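PDB 3IV7: alcohol dehydrogenase IV from Corynebacterium glutamicum, which probably catalyses an NAD-dependent oxidoreduction, either as a maleylacetate reductase or as an alcohol dehydrogenase of the iron-containing family. Local coordinates for residues A127-G132 / T141-K146; T12-V17 / K146-T151; C178-W183 / P265-F270. All coordinates share one frame; numbering follows the deposited sequence.

Contact 1: A127-G132 / T141-K146; sequences ATNVWG and TGVDLK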
loop_
_atom_site.group_PDB
_atom_site.type_symbol
_atom_site.label_atom_id
_atom_site.label_comp_id
_atom_site.label_asym_id
_atom_site.label_seq_id
_atom_site.Cartn_x
_atom_site.Cartn_y
_atom_site.Cartn_z
ATOM N N ALA A 127 -3.851 12.250 -0.037
ATOM C CA ALA A 127 -3.809 10.847 0.244
ATOM C C ALA A 127 -4.565 10.454 1.493
ATOM O O ALA A 127 -4.418 9.363 1.938
ATOM C CB ALA A 127 -2.377 10.379 0.341
ATOM N N THR A 128 -5.390 11.339 2.055
ATOM C CA THR A 128 -6.211 10.956 3.217
ATOM C C THR A 128 -7.713 11.161 2.933
ATOM O O THR A 128 -8.126 11.969 2.036
ATOM C CB THR A 128 -5.848 11.758 4.499
ATOM O OG1 THR A 128 -6.484 13.032 4.462
ATOM C CG2 THR A 128 -4.340 11.957 4.631
ATOM N N ASN A 129 -8.502 10.476 3.728
ATOM C CA ASN A 129 -9.934 10.553 3.691
ATOM C C ASN A 129 -10.425 11.422 4.824
ATOM O O ASN A 129 -11.523 11.245 5.301
ATOM C CB ASN A 129 -10.536 9.164 3.804
ATOM C CG ASN A 129 -10.024 8.389 5.016
ATOM O OD1 ASN A 129 -9.207 8.884 5.800
ATOM N ND2 ASN A 129 -10.421 7.132 5.101
ATOM N N VAL A 130 -9.579 12.363 5.241
ATOM C CA VAL A 130 -9.872 13.285 6.333
ATOM C C VAL A 130 -10.282 14.624 5.756
ATOM O O VAL A 130 -9.596 15.178 4.851
ATOM C CB VAL A 130 -8.623 13.487 7.245
ATOM C CG1 VAL A 130 -8.872 14.615 8.315
ATOM C CG2 VAL A 130 -8.241 12.153 7.918
ATOM N N TRP A 131 -11.402 15.134 6.252
ATOM C CA TRP A 131 -11.911 16.455 5.881
ATOM C C TRP A 131 -11.864 17.379 7.075
ATOM O O TRP A 131 -11.807 16.929 8.190
ATOM C CB TRP A 131 -13.363 16.351 5.380
ATOM C CG TRP A 131 -14.318 15.740 6.338
ATOM C CD1 TRP A 131 -14.712 14.439 6.370
ATOM C CD2 TRP A 131 -15.014 16.393 7.395
ATOM N NE1 TRP A 131 -15.610 14.237 7.374
ATOM C CE2 TRP A 131 -15.823 15.419 8.023
ATOM C CE3 TRP A 131 -15.021 17.706 7.896
ATOM C CZ2 TRP A 131 -16.641 15.713 9.123
ATOM C CZ3 TRP A 131 -15.853 18.014 8.954
ATOM C CH2 TRP A 131 -16.637 17.011 9.584
ATOM N N GLY A 132 -11.897 18.677 6.808
ATOM C CA GLY A 132 -11.948 19.673 7.832
ATOM C C GLY A 132 -12.873 20.802 7.458
ATOM O O GLY A 132 -12.998 21.176 6.273
ATOM N N THR A 141 -12.390 18.009 12.318
ATOM C CA THR A 141 -12.040 17.126 11.240
ATOM C C THR A 141 -12.766 15.826 11.406
ATOM O O THR A 141 -13.117 15.422 12.513
ATOM C CB THR A 141 -10.526 16.772 11.232
ATOM O OG1 THR A 141 -10.175 16.198 12.493
ATOM C CG2 THR A 141 -9.678 18.012 10.963
ATOM N N GLY A 142 -12.994 15.167 10.312
ATOM C CA GLY A 142 -13.661 13.902 10.341
ATOM C C GLY A 142 -13.190 13.063 9.199
ATOM O O GLY A 142 -12.351 13.489 8.411
ATOM N N VAL A 143 -13.740 11.886 9.103
ATOM C CA VAL A 143 -13.356 10.963 8.082
ATOM C C VAL A 143 -14.542 10.627 7.209
ATOM O O VAL A 143 -15.634 10.419 7.702
ATOM C CB VAL A 143 -12.813 9.682 8.707
ATOM C CG1 VAL A 143 -12.709 8.584 7.670
ATOM C CG2 VAL A 143 -11.453 9.971 9.367
ATOM N N ASP A 144 -14.304 10.539 5.908
ATOM C CA ASP A 144 -15.348 10.148 4.943
ATOM C C ASP A 144 -14.625 9.700 3.689
ATOM O O ASP A 144 -13.818 10.457 3.138
ATOM C CB ASP A 144 -16.265 11.345 4.684
ATOM C CG ASP A 144 -17.330 11.087 3.607
ATOM O OD1 ASP A 144 -17.374 9.990 3.034
ATOM O OD2 ASP A 144 -18.115 12.032 3.333
ATOM N N LEU A 145 -14.869 8.456 3.254
ATOM C CA LEU A 145 -14.198 7.890 2.036
ATOM C C LEU A 145 -14.421 8.740 0.782
ATOM O O LEU A 145 -13.565 8.794 -0.090
ATOM C CB LEU A 145 -14.657 6.451 1.749
ATOM C CG LEU A 145 -14.012 5.769 0.492
ATOM C CD1 LEU A 145 -12.436 5.650 0.622
ATOM C CD2 LEU A 145 -14.658 4.369 0.194
ATOM N N LYS A 146 -15.572 9.408 0.695
ATOM C CA LYS A 146 -15.873 10.250 -0.480
ATOM C C LYS A 146 -14.924 11.403 -0.627
ATOM O O LYS A 146 -14.842 11.951 -1.698
ATOM C CB LYS A 146 -17.312 10.800 -0.444
ATOM C CG LYS A 146 -18.372 9.747 -0.321
ATOM C CD LYS A 146 -19.767 10.275 -0.714
ATOM C CE LYS A 146 -20.108 11.558 -0.051
ATOM N NZ LYS A 146 -19.980 11.474 1.418
HETATM O O HOH W 1 -17.656 12.082 7.938
#

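Contact 2: T12-V17 / K146-T151; sequences TLPQKV and KVLPET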
loop_
_atom_site.group_PDB
_atom_site.type_symbol
_atom_site.label_atom_id
_atom_site.label_comp_id
_atom_site.label_asym_id
_atom_site.label_seq_id
_atom_site.Cartn_x
_atom_site.Cartn_y
_atom_site.Cartn_z
ATOM N N THR A 12 -6.903 -0.781 2.994
ATOM C CA THR A 12 -6.164 -0.189 1.891
ATOM C C THR A 12 -7.162 0.596 1.074
ATOM O O THR A 12 -8.120 0.045 0.603
ATOM C CB THR A 12 -5.514 -1.222 1.041
ATOM O OG1 THR A 12 -4.543 -1.928 1.835
ATOM C CG2 THR A 12 -4.837 -0.560 -0.171
ATOM N N LEU A 13 -6.921 1.899 0.935
ATOM C CA LEU A 13 -7.848 2.794 0.262
ATOM C C LEU A 13 -7.578 2.847 -1.226
ATOM O O LEU A 13 -6.422 2.863 -1.636
ATOM C CB LEU A 13 -7.720 4.206 0.836
ATOM C CG LEU A 13 -7.992 4.335 2.330
ATOM C CD1 LEU A 13 -7.910 5.781 2.739
ATOM C CD2 LEU A 13 -9.360 3.703 2.740
ATOM N N PRO A 14 -8.651 2.945 -2.040
ATOM C CA PRO A 14 -8.455 2.953 -3.502
ATOM C C PRO A 14 -7.912 4.292 -3.997
ATOM O O PRO A 14 -8.415 5.332 -3.626
ATOM C CB PRO A 14 -9.856 2.698 -4.055
ATOM C CG PRO A 14 -10.809 3.205 -2.949
ATOM C CD PRO A 14 -10.079 3.016 -1.646
ATOM N N GLN A 15 -6.856 4.251 -4.781
ATOM C CA GLN A 15 -6.303 5.454 -5.346
ATOM C C GLN A 15 -5.368 5.173 -6.503
ATOM O O GLN A 15 -4.653 4.182 -6.514
ATOM C CB GLN A 15 -5.551 6.251 -4.273
ATOM C CG GLN A 15 -5.476 7.738 -4.574
ATOM C CD GLN A 15 -5.016 8.551 -3.372
ATOM O OE1 GLN A 15 -4.059 8.179 -2.685
ATOM N NE2 GLN A 15 -5.695 9.671 -3.116
ATOM N N LYS A 16 -5.408 6.053 -7.495
ATOM C CA LYS A 16 -4.441 6.058 -8.567
ATOM C C LYS A 16 -3.501 7.237 -8.342
ATOM O O LYS A 16 -3.944 8.348 -7.997
ATOM C CB LYS A 16 -5.117 6.194 -9.925
ATOM C CG LYS A 16 -4.148 6.343 -11.100
ATOM C CD LYS A 16 -4.900 6.615 -12.457
ATOM C CE LYS A 16 -5.557 5.362 -13.021
ATOM N NZ LYS A 16 -4.532 4.284 -13.369
ATOM N N VAL A 17 -2.221 6.999 -8.554
ATOM C CA VAL A 17 -1.208 8.011 -8.441
ATOM C C VAL A 17 -0.429 8.045 -9.710
ATOM O O VAL A 17 0.072 6.999 -10.178
ATOM C CB VAL A 17 -0.241 7.669 -7.294
ATOM C CG1 VAL A 17 0.783 8.810 -7.084
ATOM C CG2 VAL A 17 -1.020 7.401 -6.046
ATOM N N LYS A 146 -15.572 9.408 0.695
ATOM C CA LYS A 146 -15.873 10.250 -0.480
ATOM C C LYS A 146 -14.924 11.403 -0.627
ATOM O O LYS A 146 -14.842 11.951 -1.698
ATOM C CB LYS A 146 -17.312 10.800 -0.444
ATOM C CG LYS A 146 -18.372 9.747 -0.321
ATOM C CD LYS A 146 -19.767 10.275 -0.714
ATOM C CE LYS A 146 -20.108 11.558 -0.051
ATOM N NZ LYS A 146 -19.980 11.474 1.418
ATOM N N VAL A 147 -14.192 11.796 0.445
ATOM C CA VAL A 147 -13.281 12.906 0.306
ATOM C C VAL A 147 -11.887 12.515 -0.165
ATOM O O VAL A 147 -11.110 13.373 -0.513
ATOM C CB VAL A 147 -13.215 13.797 1.549
ATOM C CG1 VAL A 147 -14.611 14.077 2.030
ATOM C CG2 VAL A 147 -12.345 13.178 2.657
ATOM N N LEU A 148 -11.583 11.228 -0.202
ATOM C CA LEU A 148 -10.290 10.775 -0.696
ATOM C C LEU A 148 -10.233 11.014 -2.215
ATOM O O LEU A 148 -11.067 10.515 -2.934
ATOM C CB LEU A 148 -10.098 9.269 -0.426
ATOM C CG LEU A 148 -8.796 8.652 -0.950
ATOM C CD1 LEU A 148 -7.589 9.212 -0.170
ATOM C CD2 LEU A 148 -8.870 7.082 -0.863
ATOM N N PRO A 149 -9.235 11.781 -2.696
ATOM C CA PRO A 149 -9.215 11.945 -4.151
ATOM C C PRO A 149 -9.010 10.601 -4.844
ATOM O O PRO A 149 -8.222 9.768 -4.377
ATOM C CB PRO A 149 -8.023 12.870 -4.382
ATOM C CG PRO A 149 -7.937 13.694 -3.119
ATOM C CD PRO A 149 -8.443 12.816 -2.003
ATOM N N GLU A 150 -9.736 10.373 -5.903
ATOM C CA GLU A 150 -9.617 9.130 -6.640
ATOM C C GLU A 150 -8.305 9.039 -7.389
ATOM O O GLU A 150 -7.789 7.955 -7.605
ATOM C CB GLU A 150 -10.751 8.981 -7.610
ATOM C CG GLU A 150 -12.029 8.690 -6.967
ATOM C CD GLU A 150 -13.128 8.388 -7.956
ATOM O OE1 GLU A 150 -12.860 8.344 -9.178
ATOM O OE2 GLU A 150 -14.264 8.224 -7.501
ATOM N N THR A 151 -7.802 10.173 -7.826
ATOM C CA THR A 151 -6.533 10.219 -8.516
ATOM C C THR A 151 -5.665 11.347 -7.998
ATOM O O THR A 151 -6.158 12.474 -7.723
ATOM C CB THR A 151 -6.747 10.414 -10.010
ATOM O OG1 THR A 151 -7.558 9.345 -10.513
ATOM C CG2 THR A 151 -5.407 10.473 -10.751
#

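Contact 3: C178-W183 / P265-F270; sequences CIDSLW and PYVLAF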
loop_
_atom_site.group_PDB
_atom_site.type_symbol
_atom_site.label_atom_id
_atom_site.label_comp_id
_atom_site.label_asym_id
_atom_site.label_seq_id
_atom_site.Cartn_x
_atom_site.Cartn_y
_atom_site.Cartn_z
ATOM N N CYS A 178 4.545 10.424 9.021
ATOM C CA CYS A 178 5.229 9.141 9.117
ATOM C C CYS A 178 5.492 8.765 10.546
ATOM O O CYS A 178 5.156 7.685 10.977
ATOM C CB CYS A 178 6.582 9.165 8.399
ATOM S SG CYS A 178 6.538 9.500 6.690
ATOM N N ILE A 179 6.172 9.639 11.260
ATOM C CA ILE A 179 6.656 9.305 12.590
ATOM C C ILE A 179 5.552 9.059 13.617
ATOM O O ILE A 179 5.555 8.051 14.299
ATOM C CB ILE A 179 7.708 10.327 13.089
ATOM C CG1 ILE A 179 8.966 10.209 12.194
ATOM C CG2 ILE A 179 8.066 10.019 14.580
ATOM C CD1 ILE A 179 10.097 11.237 12.453
ATOM N N ASP A 180 4.587 9.957 13.697
ATOM C CA ASP A 180 3.473 9.774 14.645
ATOM C C ASP A 180 2.714 8.472 14.328
ATOM O O ASP A 180 2.257 7.772 15.243
ATOM C CB ASP A 180 2.540 10.933 14.563
ATOM C CG ASP A 180 1.770 11.181 15.844
ATOM O OD1 ASP A 180 2.269 10.872 16.974
ATOM O OD2 ASP A 180 0.693 11.811 15.711
ATOM N N SER A 181 2.632 8.133 13.032
ATOM C CA SER A 181 1.913 6.946 12.592
ATOM C C SER A 181 2.549 5.646 13.121
ATOM O O SER A 181 1.862 4.623 13.272
ATOM C CB SER A 181 1.800 6.927 11.071
ATOM O OG SER A 181 0.840 7.895 10.605
ATOM N N LEU A 182 3.848 5.703 13.425
ATOM C CA LEU A 182 4.562 4.563 13.975
ATOM C C LEU A 182 4.033 4.090 15.328
ATOM O O LEU A 182 4.222 2.931 15.683
ATOM C CB LEU A 182 6.069 4.844 14.044
ATOM C CG LEU A 182 6.742 5.029 12.667
ATOM C CD1 LEU A 182 8.209 5.339 12.802
ATOM C CD2 LEU A 182 6.509 3.787 11.793
ATOM N N TRP A 183 3.416 4.997 16.095
ATOM C CA TRP A 183 2.739 4.623 17.355
ATOM C C TRP A 183 1.277 5.126 17.292
ATOM O O TRP A 183 0.661 5.417 18.312
ATOM C CB TRP A 183 3.484 5.186 18.597
ATOM C CG TRP A 183 3.823 6.602 18.456
ATOM C CD1 TRP A 183 2.944 7.653 18.398
ATOM C CD2 TRP A 183 5.125 7.163 18.265
ATOM N NE1 TRP A 183 3.617 8.818 18.151
ATOM C CE2 TRP A 183 4.956 8.554 18.073
ATOM C CE3 TRP A 183 6.410 6.637 18.224
ATOM C CZ2 TRP A 183 6.022 9.406 17.844
ATOM C CZ3 TRP A 183 7.465 7.491 18.024
ATOM C CH2 TRP A 183 7.263 8.864 17.830
ATOM N N PRO A 265 9.896 16.934 16.708
ATOM C CA PRO A 265 11.016 16.382 17.483
ATOM C C PRO A 265 10.724 16.194 18.962
ATOM O O PRO A 265 11.308 15.315 19.599
ATOM C CB PRO A 265 12.103 17.416 17.299
ATOM C CG PRO A 265 11.323 18.720 16.923
ATOM C CD PRO A 265 10.228 18.240 16.101
ATOM N N TYR A 266 9.847 17.025 19.509
ATOM C CA TYR A 266 9.466 16.938 20.933
ATOM C C TYR A 266 8.573 15.711 21.193
ATOM O O TYR A 266 8.754 15.004 22.189
ATOM C CB TYR A 266 8.807 18.279 21.410
ATOM C CG TYR A 266 9.793 19.398 21.282
ATOM C CD1 TYR A 266 10.830 19.534 22.206
ATOM C CD2 TYR A 266 9.818 20.191 20.158
ATOM C CE1 TYR A 266 11.815 20.441 22.027
ATOM C CE2 TYR A 266 10.778 21.129 19.983
ATOM C CZ TYR A 266 11.794 21.250 20.920
ATOM O OH TYR A 266 12.782 22.196 20.751
ATOM N N VAL A 267 7.680 15.408 20.258
ATOM C CA VAL A 267 6.843 14.196 20.396
ATOM C C VAL A 267 7.704 12.966 20.179
ATOM O O VAL A 267 7.561 11.976 20.888
ATOM C CB VAL A 267 5.683 14.189 19.469
ATOM C CG1 VAL A 267 4.896 12.886 19.637
ATOM C CG2 VAL A 267 4.780 15.434 19.725
ATOM N N LEU A 268 8.649 13.046 19.253
ATOM C CA LEU A 268 9.568 11.928 19.054
ATOM C C LEU A 268 10.384 11.684 20.316
ATOM O O LEU A 268 10.442 10.542 20.819
ATOM C CB LEU A 268 10.490 12.169 17.892
ATOM C CG LEU A 268 11.473 11.040 17.603
ATOM C CD1 LEU A 268 10.720 9.694 17.395
ATOM C CD2 LEU A 268 12.291 11.410 16.395
ATOM N N ALA A 269 11.020 12.738 20.826
ATOM C CA ALA A 269 11.831 12.640 22.049
ATOM C C ALA A 269 11.032 12.066 23.190
ATOM O O ALA A 269 11.523 11.233 23.942
ATOM C CB ALA A 269 12.375 14.010 22.436
ATOM N N PHE A 270 9.788 12.518 23.305
ATOM C CA PHE A 270 8.877 12.131 24.391
ATOM C C PHE A 270 8.488 10.644 24.341
ATOM O O PHE A 270 8.549 9.956 25.353
ATOM C CB PHE A 270 7.603 12.996 24.300
ATOM C CG PHE A 270 6.560 12.692 25.354
ATOM C CD1 PHE A 270 6.626 13.286 26.604
ATOM C CD2 PHE A 270 5.464 11.900 25.056
ATOM C CE1 PHE A 270 5.651 13.023 27.571
ATOM C CE2 PHE A 270 4.470 11.646 26.018
ATOM C CZ PHE A 270 4.571 12.198 27.266
#

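Contact 1: A127-G132 / T141-K146
The carbonyl oxygen N129 O takes two donors from the facing segment: D144 N at 2.9 Å in a nearly straight bond (168° at the hydrogen), and the weaker CA-H of V143 beside it. From there the two segments run on as the base of an antiparallel hairpin. W131 and G142 form a hydrogen-bonded pair, with W131 N to G142 O at 2.9 Å and G142 N to W131 O at 3.0 Å. W131 then folds back over its own partner: its CG stands between the backbone N and the carbonyl carbon (chi1 57°), and the indole lies across the G142 backbone. G142 N sits 3.6 Å above the W131 ring plane, over the ring centre, and G142 CA makes a CH-pi contact with the five-membered ring. A water accepts from W131 NE1 at 3.0 Å and donates to V143 O, tying the indole to the opposite strand. On the other face, V130 CG2 meets V143 CG2 at 4.1 Å. Beyond the strand, D144 OD1 accepts from K146 N in an Asx turn, while OD2 offers its syn lone pair to K146 NZ in a salt bridge. The hairpin base is held to helix 98-111 by K105, which bonds V130 O and T128 OG1; T128 also packs on F233 of helix 216-236, and N129 on L13 of strand 7-20.

Contact 2: T12-V17 / K146-T151
K16 and T151 form a parallel bridge where strand 151-154 starts alongside strand 7-20, an edge strand, within this chain, of the six-stranded parallel sheet. K16 N donates to E150 O at 3.0 Å, almost straight at 173°, and the CA-H of T151 points to K16 O. Just before the bridge, Q15 reaches across with its side chain. Its CG lies anti to the backbone N (chi1 -154°), and the extended chain beyond carries the amide to P149, whose carbonyl oxygen takes Q15 NE2 at 2.8 Å, with the donor tilted 24° from the carbonyl plane. NE2 also donates to E126 O, and OE1 bonds Y227 OH, so both ends of this buried amide have partners, which should hold its rotation. The same nitrogen lies 3.5 Å from L148 CD1, one methyl of a leucine that packs against L13, P14 and Q15. The other methyl, L148 CD2, comes up to L13 CB at 3.5 Å and lies 3.3 Å from P14 O, the two leucine side chains crossing at a slant. Farther along, T151 OG1 lies 4.0 Å from K16 CB, but the threonine hydroxyl bonds E31 and R35 of helix 24-35. The K16 chain bends away to a salt bridge with D11 of the second subunit, and an antiparallel ladder from T12, Q15, K16 and V17 to a strand of that subunit carries the sheet across the interface. A parallel sheet with helices packed on it, prolonged through its N-terminal strand into a partner, is the Rossmann-like domain of the iron-containing alcohol dehydrogenase family, where the cofactor is usually bound.

Contact 3: C178-W183 / P265-F270
L268 CD1 reaches the rim of the W183 indole, in the ring plane, at 3.6 Å from CH2, and the same methyl meets I179 CG2 at 3.9 Å. Here the contact is tight: one leucine methyl touches both an isoleucine branch and a tryptophan edge. With its CG anti to the backbone N (chi1 -179°), the L268 side chain lies across both, at about a right angle to each. W183 CH2 also comes within 4.0 Å of L268 CA, so the indole reaches the backbone of helix 256-271. Around V267 the fit is looser, though still buried: V267 CG1 stands 4.1 Å from W183 CZ2, approaching obliquely, and 4.2 Å from D180 OD1, with no hydrogen bond between the segments anywhere. The end of helix 164-181, with the residues just after it, and helix 256-271 belong to the helical C-terminal domain of iron-containing alcohol dehydrogenases, and the contact between them is made mainly by apolar side chains. Its own segment also steadies the tryptophan. W183 NE1 donates to D180 OD1 at 2.7 Å; the bond bends to 147° and meets the oxygen on its anti side, 23° out of the carboxylate plane. One face of the indole lies over the backbone of the preceding turn, with I179 O 3.7 Å above the W183 ring plane and offset toward the rim. D180 OD2 bonds H242 ND1 and, weakly, G239 N, while OD1 takes a weak bond from H241 N; H241 and H242 lie on helix 240-250. Farther out, I179 packs on I199 of helix 189-211, while W183 touches P334 in a loop.

How the contacts relate
Contacts 1 and 2 are neighbours, their centres 11 Å apart, and they share K146. The hairpin of contact 1 falls within the long stretch of chain between the two segments of contact 2, and L148 of contact 2 packs on A127 and T128 of contact 1. After K146 the chain passes through a short loop into strand 151-154 of the parallel sheet. Contact 3 follows later in the chain, its centre about 22 Å from that of contact 1 and about 26 Å from that of contact 2. Contacts 1 and 2 thus belong to the N-terminal domain and contact 3 to the helical C-terminal one, with helix 216-236 reaching residues of all three.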